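Local structure of lipopolysaccharide heptosyltransferase 2 (Escherichia coli, 1PSW) at residues A[16-21]-A[47-52]; A[68-73]-A[97-102]; A[106-111]-A[135-140]. The protein transfers the second heptose from ADP-L-glycero-beta-D-manno-heptose onto the heptosyl-Kdo2-lipid A acceptor during assembly of the lipopolysaccharide inner core. One frame throughout, in Å; residues are numbered along the deposited sequence.

Interaction 1: A[16-21]-A[47-52]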
HETATM    1  N   MSE A  16      -4.862  -0.434   2.335  1.00 19.73           N
HETATM    2  CA  MSE A  16      -6.276  -0.072   2.327  1.00 22.16           C
HETATM    3  C   MSE A  16      -7.048  -0.734   3.463  1.00 19.99           C
HETATM    4  O   MSE A  16      -7.991  -0.157   3.983  1.00 21.76           O
HETATM    5  CB  MSE A  16      -6.946  -0.476   1.006  1.00 27.61           C
HETATM    6  CG  MSE A  16      -6.342   0.139  -0.215  1.00 40.07           C
HETATM    7 SE   MSE A  16      -6.152   2.014   0.014  1.00 56.01          SE
HETATM    8  CE  MSE A  16      -7.986   2.477  -0.074  1.00 45.24           C
ATOM      9  N   SER A  17      -6.651  -1.946   3.839  1.00 18.30           N
ATOM     10  CA  SER A  17      -7.359  -2.657   4.890  1.00 17.29           C
ATOM     11  C   SER A  17      -7.248  -1.944   6.227  1.00 16.84           C
ATOM     12  O   SER A  17      -8.038  -2.199   7.135  1.00 16.66           O
ATOM     13  CB  SER A  17      -6.864  -4.102   5.009  1.00 18.56           C
ATOM     14  OG  SER A  17      -5.545  -4.184   5.517  1.00 18.98           O
ATOM     15  N   GLN A  18      -6.292  -1.031   6.358  1.00 16.30           N
ATOM     16  CA  GLN A  18      -6.177  -0.310   7.613  1.00 16.84           C
ATOM     17  C   GLN A  18      -7.452   0.485   7.869  1.00 16.52           C
ATOM     18  O   GLN A  18      -7.814   0.725   9.014  1.00 16.81           O
ATOM     19  CB  GLN A  18      -4.985   0.651   7.615  1.00 18.22           C
ATOM     20  CG  GLN A  18      -4.711   1.198   9.009  1.00 19.76           C
ATOM     21  CD  GLN A  18      -3.719   2.342   9.033  1.00 22.74           C
ATOM     22  OE1 GLN A  18      -3.209   2.719  10.093  1.00 25.01           O
ATOM     23  NE2 GLN A  18      -3.445   2.907   7.866  1.00 19.51           N
ATOM     24  N   SER A  19      -8.133   0.909   6.807  1.00 16.62           N
ATOM     25  CA  SER A  19      -9.370   1.670   6.979  1.00 17.11           C
ATOM     26  C   SER A  19     -10.425   0.850   7.705  1.00 16.94           C
ATOM     27  O   SER A  19     -11.210   1.393   8.485  1.00 16.07           O
ATOM     28  CB  SER A  19      -9.924   2.124   5.630  1.00 16.83           C
ATOM     29  OG  SER A  19      -9.126   3.160   5.092  1.00 19.45           O
ATOM     30  N   LEU A  20     -10.465  -0.451   7.437  1.00 16.25           N
ATOM     31  CA  LEU A  20     -11.413  -1.312   8.123  1.00 17.14           C
ATOM     32  C   LEU A  20     -11.045  -1.370   9.611  1.00 16.28           C
ATOM     33  O   LEU A  20     -11.920  -1.253  10.471  1.00 18.18           O
ATOM     34  CB  LEU A  20     -11.406  -2.730   7.527  1.00 15.55           C
ATOM     35  CG  LEU A  20     -12.196  -3.771   8.336  1.00 18.69           C
ATOM     36  CD1 LEU A  20     -13.672  -3.374   8.412  1.00 16.86           C
ATOM     37  CD2 LEU A  20     -12.050  -5.143   7.685  1.00 16.99           C
ATOM     38  N   TYR A  21      -9.759  -1.548   9.911  1.00 15.72           N
ATOM     39  CA  TYR A  21      -9.305  -1.625  11.304  1.00 17.90           C
ATOM     40  C   TYR A  21      -9.613  -0.327  12.052  1.00 17.63           C
ATOM     41  O   TYR A  21     -10.061  -0.358  13.203  1.00 18.96           O
ATOM     42  CB  TYR A  21      -7.796  -1.918  11.393  1.00 18.69           C
ATOM     43  CG  TYR A  21      -7.327  -3.054  10.493  1.00 20.82           C
ATOM     44  CD1 TYR A  21      -8.193  -4.082  10.129  1.00 21.24           C
ATOM     45  CD2 TYR A  21      -6.034  -3.074   9.969  1.00 20.42           C
ATOM     46  CE1 TYR A  21      -7.797  -5.095   9.256  1.00 21.77           C
ATOM     47  CE2 TYR A  21      -5.620  -4.083   9.099  1.00 20.27           C
ATOM     48  CZ  TYR A  21      -6.514  -5.088   8.745  1.00 21.64           C
ATOM     49  OH  TYR A  21      -6.140  -6.065   7.859  1.00 23.78           O
ATOM     50  N   ARG A  47       3.490  -1.414  11.770  1.00 23.04           N
ATOM     51  CA  ARG A  47       3.434   0.038  11.712  1.00 21.69           C
ATOM     52  C   ARG A  47       2.020   0.561  11.943  1.00 22.97           C
ATOM     53  O   ARG A  47       1.829   1.772  12.050  1.00 24.21           O
ATOM     54  CB  ARG A  47       3.959   0.551  10.361  1.00 20.75           C
ATOM     55  CG  ARG A  47       5.390   0.170  10.038  1.00 21.39           C
ATOM     56  CD  ARG A  47       6.371   0.653  11.098  1.00 22.39           C
ATOM     57  NE  ARG A  47       6.218   2.073  11.420  1.00 22.25           N
ATOM     58  CZ  ARG A  47       7.066   2.744  12.197  1.00 24.27           C
ATOM     59  NH1 ARG A  47       8.121   2.126  12.718  1.00 23.23           N
ATOM     60  NH2 ARG A  47       6.858   4.022  12.468  1.00 20.11           N
HETATM   61  N   MSE A  48       1.036  -0.342  12.005  1.00 23.33           N
HETATM   62  CA  MSE A  48      -0.366   0.023  12.227  1.00 24.15           C
HETATM   63  C   MSE A  48      -0.739  -0.176  13.694  1.00 25.11           C
HETATM   64  O   MSE A  48      -0.732  -1.303  14.200  1.00 25.69           O
HETATM   65  CB  MSE A  48      -1.288  -0.843  11.362  1.00 25.69           C
HETATM   66  CG  MSE A  48      -1.099  -0.664   9.868  1.00 25.66           C
HETATM   67 SE   MSE A  48      -2.219  -1.876   8.899  1.00 36.49          SE
HETATM   68  CE  MSE A  48      -1.174  -2.041   7.249  1.00 27.72           C
ATOM     69  N   PRO A  49      -1.046   0.922  14.405  1.00 25.77           N
ATOM     70  CA  PRO A  49      -1.418   0.845  15.820  1.00 25.88           C
ATOM     71  C   PRO A  49      -2.741   0.133  16.102  1.00 25.09           C
ATOM     72  O   PRO A  49      -2.985  -0.316  17.223  1.00 24.87           O
ATOM     73  CB  PRO A  49      -1.433   2.312  16.254  1.00 26.18           C
ATOM     74  CG  PRO A  49      -1.836   3.024  15.008  1.00 28.51           C
ATOM     75  CD  PRO A  49      -1.022   2.320  13.944  1.00 25.71           C
ATOM     76  N   GLU A  50      -3.593   0.038  15.088  1.00 22.71           N
ATOM     77  CA  GLU A  50      -4.885  -0.620  15.239  1.00 22.58           C
ATOM     78  C   GLU A  50      -4.753  -2.140  15.338  1.00 22.85           C
ATOM     79  O   GLU A  50      -5.666  -2.821  15.813  1.00 22.11           O
ATOM     80  CB  GLU A  50      -5.803  -0.288  14.054  1.00 23.54           C
ATOM     81  CG  GLU A  50      -6.099   1.199  13.844  1.00 26.27           C
ATOM     82  CD  GLU A  50      -4.941   1.971  13.229  1.00 29.24           C
ATOM     83  OE1 GLU A  50      -4.082   1.351  12.557  1.00 28.18           O
ATOM     84  OE2 GLU A  50      -4.903   3.211  13.400  1.00 32.25           O
ATOM     85  N   VAL A  51      -3.616  -2.667  14.894  1.00 21.96           N
ATOM     86  CA  VAL A  51      -3.387  -4.109  14.907  1.00 23.47           C
ATOM     87  C   VAL A  51      -2.746  -4.616  16.196  1.00 24.48           C
ATOM     88  O   VAL A  51      -1.673  -4.168  16.591  1.00 22.32           O
ATOM     89  CB  VAL A  51      -2.519  -4.533  13.703  1.00 22.22           C
ATOM     90  CG1 VAL A  51      -2.163  -6.009  13.802  1.00 21.18           C
ATOM     91  CG2 VAL A  51      -3.282  -4.257  12.417  1.00 21.85           C
ATOM     92  N   ASN A  52      -3.423  -5.557  16.845  1.00 26.72           N
ATOM     93  CA  ASN A  52      -2.933  -6.126  18.088  1.00 29.65           C
ATOM     94  C   ASN A  52      -1.783  -7.088  17.847  1.00 31.60           C
ATOM     95  O   ASN A  52      -0.712  -6.940  18.432  1.00 34.63           O
ATOM     96  CB  ASN A  52      -4.057  -6.861  18.823  1.00 28.60           C
ATOM     97  CG  ASN A  52      -3.569  -7.557  20.086  1.00 31.33           C
ATOM     98  OD1 ASN A  52      -2.989  -6.923  20.970  1.00 29.64           O
ATOM     99  ND2 ASN A  52      -3.804  -8.865  20.177  1.00 27.53           N
TER
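In the N-terminal Rossmann-like domain of this GT-B glycosyltransferase, Gln18 and Tyr21 of helix 11-27 pack against Met48, Glu50 and Val51 of the turn that leads into strand 51-56. The turn is a type I beta turn from Met48 to Val51, closed by Val51 N bonding to Met48 O at 3.3 Å. Met48 is a selenomethionine whose extended chain (chi2 176°) carries SE out between the two helix residues. There SE makes a Met-aromatic contact at the edge of the Tyr21 ring, near its plane, lying 4.1 Å from Tyr21 CE2. It also meets the aliphatic part of Gln18, with Gln18 CG 4.0 Å away. Glu50 approaches from the turn: its CB lies 3.7 Å from Tyr21 CB, and its bent chain crosses that of Gln18 at about a right angle, with Glu50 OE1 3.6 Å from Gln18 CG. Val51 runs beside Tyr21 and points the same way, CG2 to ring atom CD2 at 3.9 Å. Over the centre of one face of the same ring sits Ser17 O, one helical turn back and 3.3 Å above the plane. Beyond the turn, Ile33 and Val35 of strand 32-37 touch Tyr21, and Val35 also touches Val51; Met14 of helix 11-27 reaches both Tyr21 and Met48, while Ser19 packs on helix 131-137.

Interaction 2: A[68-73]-A[97-102]. Unlike the reference sequence in segment 97-102: Leu98 (reference Phe).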
ATOM      1  N   GLU A  68      -3.042 -28.625   6.691  1.00 53.41           N
ATOM      2  CA  GLU A  68      -2.385 -27.591   7.481  1.00 53.20           C
ATOM      3  C   GLU A  68      -3.383 -26.524   7.909  1.00 50.89           C
ATOM      4  O   GLU A  68      -3.392 -26.102   9.063  1.00 50.73           O
ATOM      5  CB  GLU A  68      -1.271 -26.944   6.663  1.00 55.91           C
ATOM      6  CG  GLU A  68      -0.259 -27.928   6.118  1.00 59.56           C
ATOM      7  CD  GLU A  68       0.663 -27.296   5.098  1.00 62.59           C
ATOM      8  OE1 GLU A  68       1.412 -26.368   5.472  1.00 64.19           O
ATOM      9  OE2 GLU A  68       0.635 -27.723   3.922  1.00 63.92           O
ATOM     10  N   ARG A  69      -4.217 -26.088   6.969  1.00 48.73           N
ATOM     11  CA  ARG A  69      -5.221 -25.073   7.253  1.00 46.36           C
ATOM     12  C   ARG A  69      -6.093 -25.481   8.431  1.00 45.00           C
ATOM     13  O   ARG A  69      -6.446 -24.647   9.267  1.00 42.94           O
ATOM     14  CB  ARG A  69      -6.101 -24.826   6.026  1.00 46.46           C
ATOM     15  CG  ARG A  69      -5.428 -24.021   4.929  1.00 48.35           C
ATOM     16  CD  ARG A  69      -6.452 -23.455   3.956  1.00 48.94           C
ATOM     17  NE  ARG A  69      -5.881 -22.392   3.132  1.00 51.38           N
ATOM     18  CZ  ARG A  69      -4.983 -22.589   2.174  1.00 52.97           C
ATOM     19  NH1 ARG A  69      -4.551 -23.815   1.907  1.00 55.66           N
ATOM     20  NH2 ARG A  69      -4.504 -21.558   1.492  1.00 54.51           N
ATOM     21  N   ARG A  70      -6.445 -26.762   8.495  1.00 44.55           N
ATOM     22  CA  ARG A  70      -7.272 -27.260   9.590  1.00 44.83           C
ATOM     23  C   ARG A  70      -6.518 -27.175  10.912  1.00 43.53           C
ATOM     24  O   ARG A  70      -7.070 -26.732  11.921  1.00 42.84           O
ATOM     25  CB  ARG A  70      -7.717 -28.706   9.323  1.00 46.90           C
ATOM     26  CG  ARG A  70      -8.853 -28.822   8.312  1.00 50.52           C
ATOM     27  CD  ARG A  70      -9.224 -30.269   7.984  1.00 53.83           C
ATOM     28  NE  ARG A  70      -9.745 -31.015   9.129  1.00 56.60           N
ATOM     29  CZ  ARG A  70      -8.994 -31.701   9.987  1.00 57.84           C
ATOM     30  NH1 ARG A  70      -7.677 -31.741   9.837  1.00 58.75           N
ATOM     31  NH2 ARG A  70      -9.559 -32.358  10.993  1.00 58.65           N
ATOM     32  N   LYS A  71      -5.256 -27.592  10.905  1.00 42.72           N
ATOM     33  CA  LYS A  71      -4.434 -27.543  12.112  1.00 42.35           C
ATOM     34  C   LYS A  71      -4.275 -26.094  12.558  1.00 40.05           C
ATOM     35  O   LYS A  71      -4.408 -25.778  13.741  1.00 39.24           O
ATOM     36  CB  LYS A  71      -3.053 -28.153  11.853  1.00 44.60           C
ATOM     37  CG  LYS A  71      -3.067 -29.642  11.545  1.00 48.58           C
ATOM     38  CD  LYS A  71      -1.655 -30.179  11.355  1.00 50.71           C
ATOM     39  CE  LYS A  71      -1.661 -31.656  10.979  1.00 52.41           C
ATOM     40  NZ  LYS A  71      -0.280 -32.185  10.757  1.00 53.40           N
ATOM     41  N   LEU A  72      -3.987 -25.216  11.604  1.00 38.86           N
ATOM     42  CA  LEU A  72      -3.825 -23.798  11.897  1.00 37.71           C
ATOM     43  C   LEU A  72      -5.112 -23.265  12.513  1.00 36.30           C
ATOM     44  O   LEU A  72      -5.090 -22.607  13.552  1.00 36.15           O
ATOM     45  CB  LEU A  72      -3.509 -23.028  10.615  1.00 37.79           C
ATOM     46  CG  LEU A  72      -3.403 -21.507  10.735  1.00 38.50           C
ATOM     47  CD1 LEU A  72      -2.243 -21.135  11.652  1.00 39.05           C
ATOM     48  CD2 LEU A  72      -3.208 -20.899   9.354  1.00 37.98           C
ATOM     49  N   GLY A  73      -6.235 -23.560  11.866  1.00 35.26           N
ATOM     50  CA  GLY A  73      -7.520 -23.104  12.360  1.00 35.61           C
ATOM     51  C   GLY A  73      -7.841 -23.624  13.748  1.00 36.85           C
ATOM     52  O   GLY A  73      -8.381 -22.895  14.583  1.00 37.07           O
ATOM     53  N   PRO A  97     -11.082 -19.324   9.224  1.00 30.74           N
ATOM     54  CA  PRO A  97     -12.085 -18.832  10.175  1.00 31.38           C
ATOM     55  C   PRO A  97     -13.124 -19.880  10.564  1.00 32.67           C
ATOM     56  O   PRO A  97     -13.580 -19.925  11.711  1.00 31.85           O
ATOM     57  CB  PRO A  97     -12.707 -17.651   9.439  1.00 30.15           C
ATOM     58  CG  PRO A  97     -11.564 -17.132   8.642  1.00 31.12           C
ATOM     59  CD  PRO A  97     -10.959 -18.398   8.085  1.00 30.54           C
ATOM     60  N   LEU A  98     -13.505 -20.720   9.610  1.00 33.82           N
ATOM     61  CA  LEU A  98     -14.490 -21.759   9.884  1.00 35.46           C
ATOM     62  C   LEU A  98     -13.892 -22.810  10.813  1.00 34.16           C
ATOM     63  O   LEU A  98     -14.500 -23.170  11.819  1.00 35.04           O
ATOM     64  CB  LEU A  98     -14.950 -22.411   8.575  1.00 36.91           C
ATOM     65  CG  LEU A  98     -16.042 -23.480   8.692  1.00 39.92           C
ATOM     66  CD1 LEU A  98     -17.265 -22.906   9.395  1.00 41.38           C
ATOM     67  CD2 LEU A  98     -16.415 -23.971   7.304  1.00 40.80           C
ATOM     68  N   PHE A  99     -12.698 -23.291  10.479  1.00 33.66           N
ATOM     69  CA  PHE A  99     -12.027 -24.296  11.296  1.00 35.55           C
ATOM     70  C   PHE A  99     -11.762 -23.778  12.708  1.00 36.33           C
ATOM     71  O   PHE A  99     -11.682 -24.558  13.659  1.00 36.21           O
ATOM     72  CB  PHE A  99     -10.700 -24.716  10.658  1.00 35.85           C
ATOM     73  CG  PHE A  99     -10.841 -25.283   9.269  1.00 38.67           C
ATOM     74  CD1 PHE A  99     -11.919 -26.103   8.936  1.00 40.33           C
ATOM     75  CD2 PHE A  99      -9.880 -25.018   8.300  1.00 37.42           C
ATOM     76  CE1 PHE A  99     -12.033 -26.655   7.662  1.00 40.34           C
ATOM     77  CE2 PHE A  99      -9.985 -25.564   7.025  1.00 39.65           C
ATOM     78  CZ  PHE A  99     -11.065 -26.384   6.703  1.00 39.84           C
ATOM     79  N   ALA A 100     -11.623 -22.462  12.839  1.00 35.16           N
ATOM     80  CA  ALA A 100     -11.367 -21.837  14.129  1.00 34.43           C
ATOM     81  C   ALA A 100     -12.624 -21.823  14.990  1.00 34.64           C
ATOM     82  O   ALA A 100     -12.566 -21.511  16.178  1.00 34.21           O
ATOM     83  CB  ALA A 100     -10.857 -20.415  13.925  1.00 35.57           C
ATOM     84  N   GLY A 101     -13.762 -22.152  14.386  1.00 34.39           N
ATOM     85  CA  GLY A 101     -15.011 -22.171  15.126  1.00 34.13           C
ATOM     86  C   GLY A 101     -15.568 -20.795  15.438  1.00 34.45           C
ATOM     87  O   GLY A 101     -16.342 -20.632  16.380  1.00 34.80           O
ATOM     88  N   ILE A 102     -15.180 -19.797  14.651  1.00 34.03           N
ATOM     89  CA  ILE A 102     -15.660 -18.432  14.868  1.00 33.63           C
ATOM     90  C   ILE A 102     -17.123 -18.321  14.440  1.00 34.46           C
ATOM     91  O   ILE A 102     -17.467 -18.633  13.300  1.00 33.15           O
ATOM     92  CB  ILE A 102     -14.803 -17.426  14.079  1.00 34.18           C
ATOM     93  CG1 ILE A 102     -13.329 -17.630  14.440  1.00 32.52           C
ATOM     94  CG2 ILE A 102     -15.239 -16.003  14.402  1.00 32.86           C
ATOM     95  CD1 ILE A 102     -12.355 -16.872  13.559  1.00 34.12           C
TER
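Arg70 and Phe99 carry the contact between helix 66-75 and the end of helix 95-99, two helices of the N-terminal Rossmann-like domain, the first joining edge strand 51-56 to strand 83-86 across the sheet, the second joining 83-86 to its neighbour 104-108. The two side chains cross at about a right angle. Arg70 sets its CG methylene over the ring, above the centre of one face, 3.7 Å from the centroid and 12° off the normal, a well-centred CH-pi contact. It gets there because chi1 of -77° sets CG anti to the carbonyl carbon and beside the backbone N. Further out, the chain bends at chi3, and the guanidinium plane is tilted 64° from the ring instead of stacking on it. Both residues also touch a crystal neighbour, so the course of the arginine tip may owe something to the lattice.

The Phe99 ring also rests against the backbone of helix 66-75. Its CD2 atom is 3.6 Å from Arg69 O, which approaches obliquely, and 3.7 Å from Arg70 CA, while Arg69 CB lies beside CE2.

Where the two backbones come closest, just at the end of helix 95-99, Gly73 faces Phe99 and Ala100, with CA atoms of Gly73 and Ala100 4.4 Å apart. A beta carbon on Gly73 would run into Phe99 CB, and its absence permits this approach. Helix 95-99 is finished by a Schellman motif with Gly101 at positive phi, after which Ile102 turns in on Leu4 and Ala84 of the sheet; Pro97 packs on Ile6, Ala84 and Val86. Ala100 CA makes a CH···O contact of 3.2 Å to Gly73 O, and Ala100 CB lies 3.6 Å from that same oxygen.

Interaction 3: A[106-111]-A[135-140]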
ATOM      1  N   THR A 106     -17.531 -12.626   8.326  1.00 32.73           N
ATOM      2  CA  THR A 106     -17.957 -11.662   7.307  1.00 31.29           C
ATOM      3  C   THR A 106     -16.991 -11.459   6.141  1.00 30.17           C
ATOM      4  O   THR A 106     -15.779 -11.594   6.291  1.00 27.65           O
ATOM      5  CB  THR A 106     -18.193 -10.279   7.943  1.00 32.02           C
ATOM      6  OG1 THR A 106     -19.034 -10.418   9.095  1.00 32.98           O
ATOM      7  CG2 THR A 106     -18.853  -9.337   6.941  1.00 31.38           C
ATOM      8  N   GLY A 107     -17.546 -11.109   4.982  1.00 28.94           N
ATOM      9  CA  GLY A 107     -16.736 -10.866   3.803  1.00 28.24           C
ATOM     10  C   GLY A 107     -17.571 -10.788   2.542  1.00 28.92           C
ATOM     11  O   GLY A 107     -18.710 -11.257   2.522  1.00 29.89           O
ATOM     12  N   TRP A 108     -17.030 -10.180   1.491  1.00 27.98           N
ATOM     13  CA  TRP A 108     -17.775 -10.098   0.239  1.00 27.17           C
ATOM     14  C   TRP A 108     -17.836 -11.506  -0.338  1.00 27.59           C
ATOM     15  O   TRP A 108     -16.962 -12.329  -0.076  1.00 25.92           O
ATOM     16  CB  TRP A 108     -17.099  -9.140  -0.745  1.00 26.23           C
ATOM     17  CG  TRP A 108     -17.089  -7.726  -0.250  1.00 25.28           C
ATOM     18  CD1 TRP A 108     -16.064  -7.082   0.385  1.00 24.21           C
ATOM     19  CD2 TRP A 108     -18.178  -6.794  -0.304  1.00 24.42           C
ATOM     20  NE1 TRP A 108     -16.449  -5.805   0.730  1.00 22.85           N
ATOM     21  CE2 TRP A 108     -17.741  -5.605   0.319  1.00 23.59           C
ATOM     22  CE3 TRP A 108     -19.484  -6.849  -0.820  1.00 25.68           C
ATOM     23  CZ2 TRP A 108     -18.559  -4.481   0.445  1.00 23.52           C
ATOM     24  CZ3 TRP A 108     -20.300  -5.725  -0.697  1.00 26.24           C
ATOM     25  CH2 TRP A 108     -19.830  -4.559  -0.067  1.00 26.32           C
ATOM     26  N   ARG A 109     -18.874 -11.783  -1.114  1.00 28.19           N
ATOM     27  CA  ARG A 109     -19.056 -13.106  -1.698  1.00 29.65           C
ATOM     28  C   ARG A 109     -17.808 -13.681  -2.363  1.00 29.87           C
ATOM     29  O   ARG A 109     -17.481 -14.848  -2.155  1.00 29.63           O
ATOM     30  CB  ARG A 109     -20.217 -13.078  -2.693  1.00 30.58           C
ATOM     31  CG  ARG A 109     -20.642 -14.447  -3.193  1.00 32.65           C
ATOM     32  CD  ARG A 109     -21.971 -14.365  -3.924  1.00 33.78           C
ATOM     33  NE  ARG A 109     -21.903 -13.521  -5.114  1.00 35.33           N
ATOM     34  CZ  ARG A 109     -22.956 -13.215  -5.866  1.00 35.73           C
ATOM     35  NH1 ARG A 109     -24.153 -13.684  -5.545  1.00 35.56           N
ATOM     36  NH2 ARG A 109     -22.811 -12.445  -6.936  1.00 35.04           N
ATOM     37  N   GLY A 110     -17.106 -12.876  -3.153  1.00 30.93           N
ATOM     38  CA  GLY A 110     -15.907 -13.369  -3.814  1.00 33.15           C
ATOM     39  C   GLY A 110     -16.171 -14.627  -4.624  1.00 34.53           C
ATOM     40  O   GLY A 110     -17.082 -14.648  -5.449  1.00 34.27           O
ATOM     41  N   GLU A 111     -15.386 -15.679  -4.391  1.00 36.59           N
ATOM     42  CA  GLU A 111     -15.563 -16.936  -5.113  1.00 39.19           C
ATOM     43  C   GLU A 111     -16.638 -17.810  -4.479  1.00 38.88           C
ATOM     44  O   GLU A 111     -16.353 -18.912  -4.008  1.00 39.20           O
ATOM     45  CB  GLU A 111     -14.258 -17.731  -5.156  1.00 41.02           C
ATOM     46  CG  GLU A 111     -13.061 -16.966  -5.674  1.00 44.39           C
ATOM     47  CD  GLU A 111     -11.877 -17.876  -5.959  1.00 46.81           C
ATOM     48  OE1 GLU A 111     -11.654 -18.833  -5.184  1.00 45.45           O
ATOM     49  OE2 GLU A 111     -11.161 -17.623  -6.951  1.00 49.16           O
ATOM     50  N   TYR A 135     -13.916  -2.095   1.872  1.00 18.38           N
ATOM     51  CA  TYR A 135     -13.367  -2.642   3.112  1.00 17.67           C
ATOM     52  C   TYR A 135     -14.105  -2.065   4.306  1.00 17.22           C
ATOM     53  O   TYR A 135     -14.518  -2.790   5.207  1.00 16.68           O
ATOM     54  CB  TYR A 135     -11.873  -2.325   3.251  1.00 19.03           C
ATOM     55  CG  TYR A 135     -10.971  -3.218   2.434  1.00 21.63           C
ATOM     56  CD1 TYR A 135     -11.373  -4.504   2.062  1.00 22.41           C
ATOM     57  CD2 TYR A 135      -9.695  -2.798   2.066  1.00 23.42           C
ATOM     58  CE1 TYR A 135     -10.526  -5.342   1.345  1.00 23.50           C
ATOM     59  CE2 TYR A 135      -8.843  -3.630   1.351  1.00 24.84           C
ATOM     60  CZ  TYR A 135      -9.267  -4.905   0.993  1.00 25.15           C
ATOM     61  OH  TYR A 135      -8.427  -5.738   0.287  1.00 24.77           O
ATOM     62  N   ILE A 136     -14.267  -0.748   4.301  1.00 16.15           N
ATOM     63  CA  ILE A 136     -14.946  -0.050   5.381  1.00 17.00           C
ATOM     64  C   ILE A 136     -16.373  -0.561   5.589  1.00 18.67           C
ATOM     65  O   ILE A 136     -16.808  -0.739   6.718  1.00 18.88           O
ATOM     66  CB  ILE A 136     -14.973   1.477   5.116  1.00 16.33           C
ATOM     67  CG1 ILE A 136     -13.563   2.056   5.284  1.00 15.47           C
ATOM     68  CG2 ILE A 136     -15.969   2.154   6.042  1.00 13.22           C
ATOM     69  CD1 ILE A 136     -13.433   3.531   4.894  1.00 16.23           C
ATOM     70  N   ALA A 137     -17.095  -0.795   4.498  1.00 19.22           N
ATOM     71  CA  ALA A 137     -18.475  -1.273   4.571  1.00 20.59           C
ATOM     72  C   ALA A 137     -18.646  -2.556   5.389  1.00 21.16           C
ATOM     73  O   ALA A 137     -19.709  -2.784   5.980  1.00 22.02           O
ATOM     74  CB  ALA A 137     -19.026  -1.487   3.170  1.00 17.67           C
ATOM     75  N   LEU A 138     -17.614  -3.394   5.429  1.00 20.67           N
ATOM     76  CA  LEU A 138     -17.705  -4.654   6.166  1.00 20.75           C
ATOM     77  C   LEU A 138     -17.843  -4.494   7.677  1.00 22.20           C
ATOM     78  O   LEU A 138     -18.293  -5.411   8.362  1.00 22.52           O
ATOM     79  CB  LEU A 138     -16.495  -5.539   5.863  1.00 20.38           C
ATOM     80  CG  LEU A 138     -16.310  -5.957   4.401  1.00 20.87           C
ATOM     81  CD1 LEU A 138     -15.083  -6.852   4.299  1.00 19.20           C
ATOM     82  CD2 LEU A 138     -17.550  -6.690   3.889  1.00 21.02           C
ATOM     83  N   ALA A 139     -17.459  -3.331   8.193  1.00 21.77           N
ATOM     84  CA  ALA A 139     -17.543  -3.070   9.623  1.00 23.97           C
ATOM     85  C   ALA A 139     -18.973  -2.747  10.045  1.00 25.93           C
ATOM     86  O   ALA A 139     -19.258  -2.612  11.235  1.00 28.05           O
ATOM     87  CB  ALA A 139     -16.617  -1.916   9.999  1.00 21.41           C
ATOM     88  N   TYR A 140     -19.869  -2.614   9.074  1.00 26.48           N
ATOM     89  CA  TYR A 140     -21.261  -2.302   9.369  1.00 28.33           C
ATOM     90  C   TYR A 140     -22.176  -3.490   9.112  1.00 29.83           C
ATOM     91  O   TYR A 140     -21.831  -4.407   8.359  1.00 29.89           O
ATOM     92  CB  TYR A 140     -21.705  -1.094   8.538  1.00 26.01           C
ATOM     93  CG  TYR A 140     -20.945   0.162   8.898  1.00 24.53           C
ATOM     94  CD1 TYR A 140     -21.275   0.899  10.033  1.00 22.30           C
ATOM     95  CD2 TYR A 140     -19.855   0.583   8.135  1.00 22.87           C
ATOM     96  CE1 TYR A 140     -20.536   2.026  10.401  1.00 20.67           C
ATOM     97  CE2 TYR A 140     -19.111   1.704   8.493  1.00 21.07           C
ATOM     98  CZ  TYR A 140     -19.457   2.420   9.625  1.00 21.66           C
ATOM     99  OH  TYR A 140     -18.725   3.536   9.957  1.00 21.15           O
TER
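Leu138 lays its CD2 methyl over one face of the Trp108 indole, joining the end of helix 131-137 to strand 104-108 in the N-terminal parallel sheet of the GT-B fold. The methyl stands 3.4 Å above the ring plane, offset toward the rim. It makes a CH-pi contact with the five-membered ring, 3.7 Å from that ring's centroid and 23° off its normal. The nearest ring atom is Trp108 NE1, 3.5 Å from Leu138 CD2, and Leu138 CG is 3.7 Å from Trp108 NE1, displaced outward past the ring edge. With chi1 at -64°, Trp108 CG sits anti to the carbonyl carbon, and chi2 of 98° turns the indole so that its face is presented to the leucine. The polar edge of the indole is occupied: NE1 donates to Arg134 O, one helical turn before Leu138, so the same short piece of chain both hydrogen-bonds the indole and covers it. Trp128 adds an edge-to-face contact from outside the two segments.

Around this pair the packing is apolar. Thr106 turns its CG2 methyl to Leu138 CD2 at 4.2 Å, and its OG1 is hydrogen-bonded to Asp119. Gly107 brings its backbone near the same methyl, CA to Leu138 CD2 at 4.3 Å. Leu138 lies within a type I turn from Ala137 to Tyr140, and Ala137 CB meets the six-membered side of the indole at Trp108 CZ2, 4.1 Å away.

From the N terminus the three contacts follow one another without nesting or crossing. Interaction 1 closes a loop holding strand 32-37 and helix 42-45, tying helix 11-27 to the start of outermost strand 51-56. The chain then enters helix 66-75, where interaction 2 closes over strand 83-86. Interaction 3 adjoins it in sequence and closes over 119-121, the other outermost strand, tying helix 131-137 to strand 104-108 beside it. Interactions 1 and 3 touch: Leu20 packs on Tyr135 and Ala139, and Met16 and Ser17 meet the Tyr135 ring, so helices 11-27 and 131-137 lie together. Interaction 2 stays apart, its nearest atoms about 12 Å from interaction 1.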